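Local structure of MJ fibrillarin homologue (Methanocaldococcus jannaschii, 1FBN) at residues K56-A61 / Y148-Q153; I78-L81 / T87-S90; I100-E105 / N139-V144. The protein probably methylates ribose 2'-hydroxyls of rRNA and tRNA using S-adenosyl-L-methionine as methyl donor, as the guide-RNA-directed methyltransferase of box C/D particles. One frame throughout, in Å; residues are numbered along the deposited sequence.

Interaction 1 (K56-A61 / Y148-Q153)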
loop_
_atom_site.group_PDB
_atom_site.type_symbol
_atom_site.label_atom_id
_atom_site.label_comp_id
_atom_site.label_asym_id
_atom_site.label_seq_id
_atom_site.Cartn_x
_atom_site.Cartn_y
_atom_site.Cartn_z
ATOM N N LYS A 56 -0.507 0.779 -12.294
ATOM C CA LYS A 56 -1.657 0.089 -11.715
ATOM C C LYS A 56 -1.630 0.023 -10.187
ATOM O O LYS A 56 -2.631 -0.318 -9.563
ATOM C CB LYS A 56 -1.770 -1.322 -12.305
ATOM C CG LYS A 56 -2.545 -1.388 -13.618
ATOM C CD LYS A 56 -1.970 -0.448 -14.670
ATOM C CE LYS A 56 -3.008 -0.059 -15.726
ATOM N NZ LYS A 56 -2.531 1.046 -16.620
ATOM N N SER A 57 -0.494 0.379 -9.590
ATOM C CA SER A 57 -0.334 0.348 -8.139
ATOM C C SER A 57 0.403 1.584 -7.623
ATOM O O SER A 57 1.565 1.812 -7.962
ATOM C CB SER A 57 0.420 -0.921 -7.728
ATOM O OG SER A 57 0.694 -0.943 -6.333
ATOM N N LYS A 58 -0.271 2.365 -6.782
ATOM C CA LYS A 58 0.315 3.578 -6.217
ATOM C C LYS A 58 1.545 3.297 -5.345
ATOM O O LYS A 58 2.448 4.135 -5.248
ATOM C CB LYS A 58 -0.730 4.361 -5.415
ATOM C CG LYS A 58 -1.899 4.875 -6.242
ATOM C CD LYS A 58 -2.834 5.735 -5.402
ATOM C CE LYS A 58 -4.128 6.024 -6.141
ATOM N NZ LYS A 58 -4.886 4.763 -6.406
ATOM N N LEU A 59 1.570 2.130 -4.700
ATOM C CA LEU A 59 2.701 1.751 -3.858
ATOM C C LEU A 59 3.918 1.470 -4.748
ATOM O O LEU A 59 5.036 1.888 -4.431
ATOM C CB LEU A 59 2.345 0.536 -2.994
ATOM C CG LEU A 59 3.401 0.063 -1.996
ATOM C CD1 LEU A 59 3.915 1.235 -1.166
ATOM C CD2 LEU A 59 2.813 -1.016 -1.101
ATOM N N ALA A 60 3.695 0.796 -5.878
ATOM C CA ALA A 60 4.778 0.517 -6.825
ATOM C C ALA A 60 5.287 1.845 -7.390
ATOM O O ALA A 60 6.490 2.038 -7.556
ATOM C CB ALA A 60 4.291 -0.374 -7.953
ATOM N N ALA A 61 4.361 2.761 -7.668
ATOM C CA ALA A 61 4.694 4.080 -8.197
ATOM C C ALA A 61 5.587 4.843 -7.219
ATOM O O ALA A 61 6.554 5.488 -7.627
ATOM C CB ALA A 61 3.422 4.871 -8.478
ATOM N N TYR A 148 -1.927 0.928 5.526
ATOM C CA TYR A 148 -1.776 1.448 4.173
ATOM C C TYR A 148 -3.149 1.968 3.780
ATOM O O TYR A 148 -4.125 1.217 3.799
ATOM C CB TYR A 148 -1.339 0.351 3.193
ATOM C CG TYR A 148 -1.202 0.843 1.766
ATOM C CD1 TYR A 148 0.004 1.377 1.303
ATOM C CD2 TYR A 148 -2.290 0.809 0.886
ATOM C CE1 TYR A 148 0.126 1.867 0.000
ATOM C CE2 TYR A 148 -2.179 1.295 -0.419
ATOM C CZ TYR A 148 -0.969 1.823 -0.853
ATOM O OH TYR A 148 -0.847 2.301 -2.136
ATOM N N GLU A 149 -3.219 3.245 3.416
ATOM C CA GLU A 149 -4.484 3.851 3.037
ATOM C C GLU A 149 -4.496 4.475 1.643
ATOM O O GLU A 149 -3.596 5.228 1.273
ATOM C CB GLU A 149 -4.895 4.891 4.075
ATOM C CG GLU A 149 -6.226 5.551 3.772
ATOM C CD GLU A 149 -6.671 6.507 4.851
ATOM O OE1 GLU A 149 -6.261 6.330 6.015
ATOM O OE2 GLU A 149 -7.447 7.431 4.537
ATOM N N ASP A 150 -5.554 4.173 0.897
ATOM C CA ASP A 150 -5.755 4.677 -0.457
ATOM C C ASP A 150 -7.251 4.973 -0.641
ATOM O O ASP A 150 -7.972 4.229 -1.314
ATOM C CB ASP A 150 -5.273 3.640 -1.489
ATOM C CG ASP A 150 -5.416 4.115 -2.939
ATOM O OD1 ASP A 150 -5.562 5.327 -3.190
ATOM O OD2 ASP A 150 -5.367 3.258 -3.848
ATOM N N VAL A 151 -7.722 6.029 0.015
ATOM C CA VAL A 151 -9.120 6.427 -0.090
ATOM C C VAL A 151 -9.178 7.904 -0.468
ATOM O O VAL A 151 -8.661 8.769 0.246
ATOM C CB VAL A 151 -9.950 6.099 1.211
ATOM C CG1 VAL A 151 -9.198 5.137 2.108
ATOM C CG2 VAL A 151 -10.376 7.347 1.966
ATOM N N ALA A 152 -9.732 8.171 -1.648
ATOM C CA ALA A 152 -9.854 9.535 -2.162
ATOM C C ALA A 152 -11.079 10.241 -1.585
ATOM O O ALA A 152 -12.112 10.367 -2.246
ATOM C CB ALA A 152 -9.906 9.521 -3.686
ATOM N N GLN A 153 -10.943 10.709 -0.348
ATOM C CA GLN A 153 -12.015 11.402 0.347
ATOM C C GLN A 153 -11.454 12.578 1.133
ATOM O O GLN A 153 -10.284 12.574 1.518
ATOM C CB GLN A 153 -12.726 10.446 1.304
ATOM C CG GLN A 153 -13.493 9.337 0.617
ATOM C CD GLN A 153 -14.142 8.381 1.594
ATOM O OE1 GLN A 153 -14.203 8.642 2.796
ATOM N NE2 GLN A 153 -14.628 7.258 1.081
#
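Lys58, from the first turn of a helix, forms a salt bridge, chiefly through OD2, to Asp150, an aspartate predicted to bind S-adenosyl-L-methionine. Lys58 runs nearly extended as far as CE and bends only at its last torsion (chi4 63°), which turns the ammonium onto the carboxylate of Asp150. The two side chains meet at about a right angle. NZ of Lys58 lies 3.0 Å from OD2 of Asp150, on the syn side of that oxygen, and reaches OD1 more weakly at 3.3 Å. The aliphatic part takes part as well, CE of Lys58 standing 3.4 Å from OD1 of Asp150. The salt bridge is partly exposed.

Deeper in, Leu59 meets the end of the Tyr148 ring. Its CB sits 4.0 Å from CE1 of Tyr148, with both methyl groups close to the same ring carbon, while Tyr148 OH comes within 3.7 Å of CB of Leu59. Ser57 precedes the helix as its N-cap, OG accepting a weak bond from Ala60 N.

Tyr148 lies on strand 144-149, which runs between strands 77-81 and 172-179 of the central sheet. The first turn of helix 58-64 meets this strand at Tyr148 and the chain just beyond at Asp150, and Met175 of strand 172-179 and Met222 of strand 220-227 both touch Leu59 and Tyr148.

Interaction 2 (I78-L81 / T87-S90)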
loop_
_atom_site.group_PDB
_atom_site.type_symbol
_atom_site.label_atom_id
_atom_site.label_comp_id
_atom_site.label_asym_id
_atom_site.label_seq_id
_atom_site.Cartn_x
_atom_site.Cartn_y
_atom_site.Cartn_z
ATOM N N ILE A 78 -0.594 -5.848 8.481
ATOM C CA ILE A 78 -1.016 -4.560 7.966
ATOM C C ILE A 78 -2.515 -4.407 7.744
ATOM O O ILE A 78 -3.217 -5.366 7.393
ATOM C CB ILE A 78 -0.203 -4.133 6.677
ATOM C CG1 ILE A 78 -1.141 -3.803 5.515
ATOM C CG2 ILE A 78 0.845 -5.186 6.284
ATOM C CD1 ILE A 78 -0.443 -3.210 4.320
ATOM N N LEU A 79 -2.992 -3.191 8.012
ATOM C CA LEU A 79 -4.390 -2.833 7.833
ATOM C C LEU A 79 -4.476 -2.071 6.510
ATOM O O LEU A 79 -3.901 -0.990 6.365
ATOM C CB LEU A 79 -4.866 -1.953 8.989
ATOM C CG LEU A 79 -6.342 -1.537 8.985
ATOM C CD1 LEU A 79 -7.257 -2.764 9.046
ATOM C CD2 LEU A 79 -6.597 -0.616 10.161
ATOM N N TYR A 80 -5.149 -2.674 5.534
ATOM C CA TYR A 80 -5.303 -2.087 4.207
ATOM C C TYR A 80 -6.665 -1.407 4.081
ATOM O O TYR A 80 -7.710 -2.052 4.195
ATOM C CB TYR A 80 -5.142 -3.179 3.134
ATOM C CG TYR A 80 -4.989 -2.658 1.722
ATOM C CD1 TYR A 80 -6.082 -2.137 1.025
ATOM C CD2 TYR A 80 -3.744 -2.663 1.088
ATOM C CE1 TYR A 80 -5.942 -1.624 -0.268
ATOM C CE2 TYR A 80 -3.591 -2.155 -0.209
ATOM C CZ TYR A 80 -4.693 -1.636 -0.876
ATOM O OH TYR A 80 -4.551 -1.114 -2.142
ATOM N N LEU A 81 -6.639 -0.103 3.821
ATOM C CA LEU A 81 -7.859 0.686 3.683
ATOM C C LEU A 81 -7.954 1.282 2.279
ATOM O O LEU A 81 -6.990 1.858 1.775
ATOM C CB LEU A 81 -7.871 1.811 4.725
ATOM C CG LEU A 81 -7.554 1.432 6.179
ATOM C CD1 LEU A 81 -7.335 2.677 7.022
ATOM C CD2 LEU A 81 -8.664 0.581 6.758
ATOM N N THR A 87 -5.024 -5.549 -6.987
ATOM C CA THR A 87 -3.666 -5.219 -7.445
ATOM C C THR A 87 -2.637 -5.022 -6.335
ATOM O O THR A 87 -1.777 -5.875 -6.137
ATOM C CB THR A 87 -3.660 -3.979 -8.373
ATOM O OG1 THR A 87 -4.532 -4.209 -9.485
ATOM C CG2 THR A 87 -2.261 -3.707 -8.899
ATOM N N THR A 88 -2.717 -3.906 -5.613
ATOM C CA THR A 88 -1.760 -3.648 -4.540
ATOM C C THR A 88 -1.832 -4.703 -3.430
ATOM O O THR A 88 -0.796 -5.185 -2.972
ATOM C CB THR A 88 -1.898 -2.218 -3.974
ATOM O OG1 THR A 88 -1.708 -1.275 -5.036
ATOM C CG2 THR A 88 -0.851 -1.956 -2.895
ATOM N N PRO A 89 -3.053 -5.092 -2.995
ATOM C CA PRO A 89 -3.159 -6.106 -1.939
ATOM C C PRO A 89 -2.444 -7.417 -2.280
ATOM O O PRO A 89 -1.871 -8.050 -1.405
ATOM C CB PRO A 89 -4.666 -6.303 -1.819
ATOM C CG PRO A 89 -5.184 -4.929 -2.058
ATOM C CD PRO A 89 -4.378 -4.503 -3.271
ATOM N N SER A 90 -2.451 -7.818 -3.548
ATOM C CA SER A 90 -1.781 -9.062 -3.923
ATOM C C SER A 90 -0.264 -8.978 -3.727
ATOM O O SER A 90 0.358 -9.924 -3.240
ATOM C CB SER A 90 -2.125 -9.466 -5.359
ATOM O OG SER A 90 -1.642 -8.531 -6.304
#
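Tyr80 reaches from the strand to Thr88 and Pro89 at the start of the following helix. From CB, which points toward the helix, the chain leaves with CG anti to the backbone N (chi1 -168°), and this carries the ring out from the sheet until its far half lies against Pro89. CD2 is the first ring atom to meet the proline, only loosely, at 4.1 Å from CG of Pro89. CE2 is held from two directions: Pro89 CG lies over the face, and Thr88 CG2 approaches at the edge, in the ring plane, 3.8 Å from CE2 of Tyr80. On the other flank CE1 also lies under Pro89 CG. The Tyr80 ring also meets that of Tyr148, with their planes about 30° apart.

The strand and helix belong to the beta-alpha-beta unit made of strand 77-81, helix 87-95 and strand 100-105, in the Rossmann-like sheet of AdoMet-dependent methyltransferases. The loop between them leads into Thr87 and Thr88, which are predicted to contact S-adenosyl-L-methionine.

Further along, CZ of Tyr80 makes the tightest approach to the proline, 3.5 Å from CG of Pro89. The same methylene forms a CH-pi contact, 3.7 Å from the centroid of the Tyr80 ring and 20° off its normal, displaced toward the rim. At the tip, Tyr80 OH lies 3.4 Å from CB of Thr88 and 3.6 Å from CD of Pro89, so the hydroxyl meets carbon on this side. Thr88 OG1 is engaged elsewhere, in a hydrogen bond with Ser57 OG. One residue on from the proline, Ser90 OG donates to Thr87 O at 2.7 Å within the helix turn and also bonds Arg50.

Interaction 3 (I100-E105 / N139-V144)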
loop_
_atom_site.group_PDB
_atom_site.type_symbol
_atom_site.label_atom_id
_atom_site.label_comp_id
_atom_site.label_asym_id
_atom_site.label_seq_id
_atom_site.Cartn_x
_atom_site.Cartn_y
_atom_site.Cartn_z
ATOM N N ILE A 100 0.105 -10.826 7.903
ATOM C CA ILE A 100 -1.327 -10.766 7.608
ATOM C C ILE A 100 -1.728 -9.406 7.054
ATOM O O ILE A 100 -1.166 -8.380 7.428
ATOM C CB ILE A 100 -2.180 -11.029 8.886
ATOM C CG1 ILE A 100 -1.961 -12.454 9.381
ATOM C CG2 ILE A 100 -3.663 -10.848 8.594
ATOM C CD1 ILE A 100 -2.703 -12.769 10.648
ATOM N N VAL A 101 -2.707 -9.415 6.156
ATOM C CA VAL A 101 -3.222 -8.193 5.560
ATOM C C VAL A 101 -4.740 -8.145 5.723
ATOM O O VAL A 101 -5.458 -8.970 5.154
ATOM C CB VAL A 101 -2.894 -8.101 4.059
ATOM C CG1 VAL A 101 -3.330 -6.751 3.520
ATOM C CG2 VAL A 101 -1.412 -8.315 3.831
ATOM N N TYR A 102 -5.214 -7.215 6.547
ATOM C CA TYR A 102 -6.646 -7.038 6.761
ATOM C C TYR A 102 -7.122 -6.045 5.712
ATOM O O TYR A 102 -6.691 -4.888 5.706
ATOM C CB TYR A 102 -6.922 -6.467 8.152
ATOM C CG TYR A 102 -6.425 -7.327 9.288
ATOM C CD1 TYR A 102 -7.128 -8.463 9.689
ATOM C CD2 TYR A 102 -5.254 -6.998 9.970
ATOM C CE1 TYR A 102 -6.680 -9.249 10.742
ATOM C CE2 TYR A 102 -4.797 -7.774 11.020
ATOM C CZ TYR A 102 -5.512 -8.899 11.403
ATOM O OH TYR A 102 -5.046 -9.679 12.439
ATOM N N ALA A 103 -7.992 -6.499 4.818
ATOM C CA ALA A 103 -8.510 -5.647 3.756
ATOM C C ALA A 103 -9.924 -5.160 4.061
ATOM O O ALA A 103 -10.879 -5.938 4.017
ATOM C CB ALA A 103 -8.479 -6.396 2.430
ATOM N N ILE A 104 -10.050 -3.868 4.353
ATOM C CA ILE A 104 -11.343 -3.263 4.670
ATOM C C ILE A 104 -12.013 -2.704 3.413
ATOM O O ILE A 104 -11.445 -1.847 2.732
ATOM C CB ILE A 104 -11.196 -2.102 5.698
ATOM C CG1 ILE A 104 -10.308 -2.526 6.876
ATOM C CG2 ILE A 104 -12.568 -1.636 6.183
ATOM C CD1 ILE A 104 -10.807 -3.716 7.660
ATOM N N GLU A 105 -13.211 -3.200 3.107
ATOM C CA GLU A 105 -13.978 -2.736 1.947
ATOM C C GLU A 105 -15.439 -2.528 2.339
ATOM O O GLU A 105 -16.024 -3.360 3.036
ATOM C CB GLU A 105 -13.896 -3.733 0.781
ATOM C CG GLU A 105 -12.493 -4.003 0.240
ATOM C CD GLU A 105 -11.775 -2.757 -0.257
ATOM O OE1 GLU A 105 -12.431 -1.728 -0.524
ATOM O OE2 GLU A 105 -10.534 -2.804 -0.378
ATOM N N ASN A 139 -12.694 -6.132 17.083
ATOM C CA ASN A 139 -12.611 -7.467 17.677
ATOM C C ASN A 139 -12.081 -8.490 16.659
ATOM O O ASN A 139 -12.055 -9.692 16.935
ATOM C CB ASN A 139 -13.970 -7.929 18.223
ATOM C CG ASN A 139 -14.277 -7.373 19.613
ATOM O OD1 ASN A 139 -13.410 -6.819 20.287
ATOM N ND2 ASN A 139 -15.517 -7.540 20.049
ATOM N N ILE A 140 -11.675 -8.011 15.482
ATOM C CA ILE A 140 -11.143 -8.880 14.426
ATOM C C ILE A 140 -9.700 -8.496 14.108
ATOM O O ILE A 140 -8.816 -9.352 14.019
ATOM C CB ILE A 140 -11.949 -8.753 13.104
ATOM C CG1 ILE A 140 -13.440 -8.966 13.356
ATOM C CG2 ILE A 140 -11.445 -9.771 12.081
ATOM C CD1 ILE A 140 -14.300 -8.690 12.141
ATOM N N VAL A 141 -9.482 -7.197 13.914
ATOM C CA VAL A 141 -8.167 -6.671 13.583
ATOM C C VAL A 141 -7.284 -6.520 14.815
ATOM O O VAL A 141 -7.573 -5.729 15.712
ATOM C CB VAL A 141 -8.273 -5.304 12.840
ATOM C CG1 VAL A 141 -6.887 -4.778 12.473
ATOM C CG2 VAL A 141 -9.123 -5.447 11.588
ATOM N N GLU A 142 -6.215 -7.309 14.860
ATOM C CA GLU A 142 -5.262 -7.250 15.960
ATOM C C GLU A 142 -4.357 -6.047 15.730
ATOM O O GLU A 142 -4.362 -5.471 14.643
ATOM C CB GLU A 142 -4.429 -8.529 15.993
ATOM C CG GLU A 142 -5.277 -9.795 15.984
ATOM C CD GLU A 142 -4.655 -10.945 16.754
ATOM O OE1 GLU A 142 -3.629 -10.737 17.442
ATOM O OE2 GLU A 142 -5.214 -12.062 16.688
ATOM N N LYS A 143 -3.588 -5.655 16.744
ATOM C CA LYS A 143 -2.684 -4.516 16.592
ATOM C C LYS A 143 -1.778 -4.728 15.375
ATOM O O LYS A 143 -1.205 -5.804 15.191
ATOM C CB LYS A 143 -1.866 -4.292 17.866
ATOM C CG LYS A 143 -2.626 -3.553 18.974
ATOM C CD LYS A 143 -3.075 -2.168 18.508
ATOM C CE LYS A 143 -3.392 -1.217 19.659
ATOM N NZ LYS A 143 -4.582 -1.618 20.457
ATOM N N VAL A 144 -1.706 -3.716 14.517
ATOM C CA VAL A 144 -0.913 -3.799 13.297
ATOM C C VAL A 144 0.389 -3.008 13.317
ATOM O O VAL A 144 0.558 -2.076 14.102
ATOM C CB VAL A 144 -1.750 -3.375 12.053
ATOM C CG1 VAL A 144 -3.012 -4.237 11.943
ATOM C CG2 VAL A 144 -2.117 -1.900 12.128
#
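With CG anti to its own carbonyl carbon (chi1 -60°), Tyr102 swings its ring off the strand and against the loop 139-144. Val141 answers with CG1 anti to its backbone N (chi1 -179°), which sets that methyl over one face of the ring. CG1 of Val141 stands 4.1 Å from the centroid of the Tyr102 ring and 24° off its normal, a CH-pi contact shifted toward the rim. Its nearest ring atom is CD2 of Tyr102, 3.7 Å from Val141 CG1. The second methyl, CG2, lies near the base of the ring, 4.0 Å from CG of Tyr102, so both branches of the valine are used. Over the opposite face lies CG2 of Ile100, from two residues earlier in the same strand.

Val144 adds a further methyl, its CG1 lying obliquely to the ring, 4.1 Å from Tyr102 CD2. Toward the phenol end the loop backbone takes over: Ile140 O comes obliquely to within 3.9 Å of CE1 of Tyr102. The hydroxyl lies against the methylenes of Glu142, with Tyr102 OH 3.6 Å from CG of Glu142. The carboxylate of that glutamate has a long, weak ion pair with Lys77.

This loop leads into strand 144-149, and the contact packs it against strand 100-105, with Ile127 of strand 124-128 and Phe167 of helix 156-167 beside Val141. Apart from the ring hydroxyl and passing backbone atoms, the touching groups are aliphatic and aromatic carbons. The loop is therefore held here by dispersion and shape, with the phenol ring sandwiched between two aliphatic side chains and its hydroxyl end beside the exposed Glu142.

In the fold
All three contacts reach the same seven-stranded sheet. Interactions 1 and 2, with centres about 9 Å apart, are joined directly by a probable hydrogen bond of 2.8 Å between Ser57 OG and Thr88 OG1, and CD2 of Tyr148 is 3.4 Å from CE2 of Tyr80. Both hold residues predicted to bind S-adenosyl-L-methionine, and the side chain of Tyr80 is about 5 Å from those of Glu105 and Asp150. Interaction 3 follows on the next strand, its centre about 10 Å from that of interaction 2, with Tyr80 N probably hydrogen-bonded to Tyr102 O at 2.7 Å. It is about 18 Å from interaction 1 between centres, although Glu105 at its strand end belongs to the predicted site.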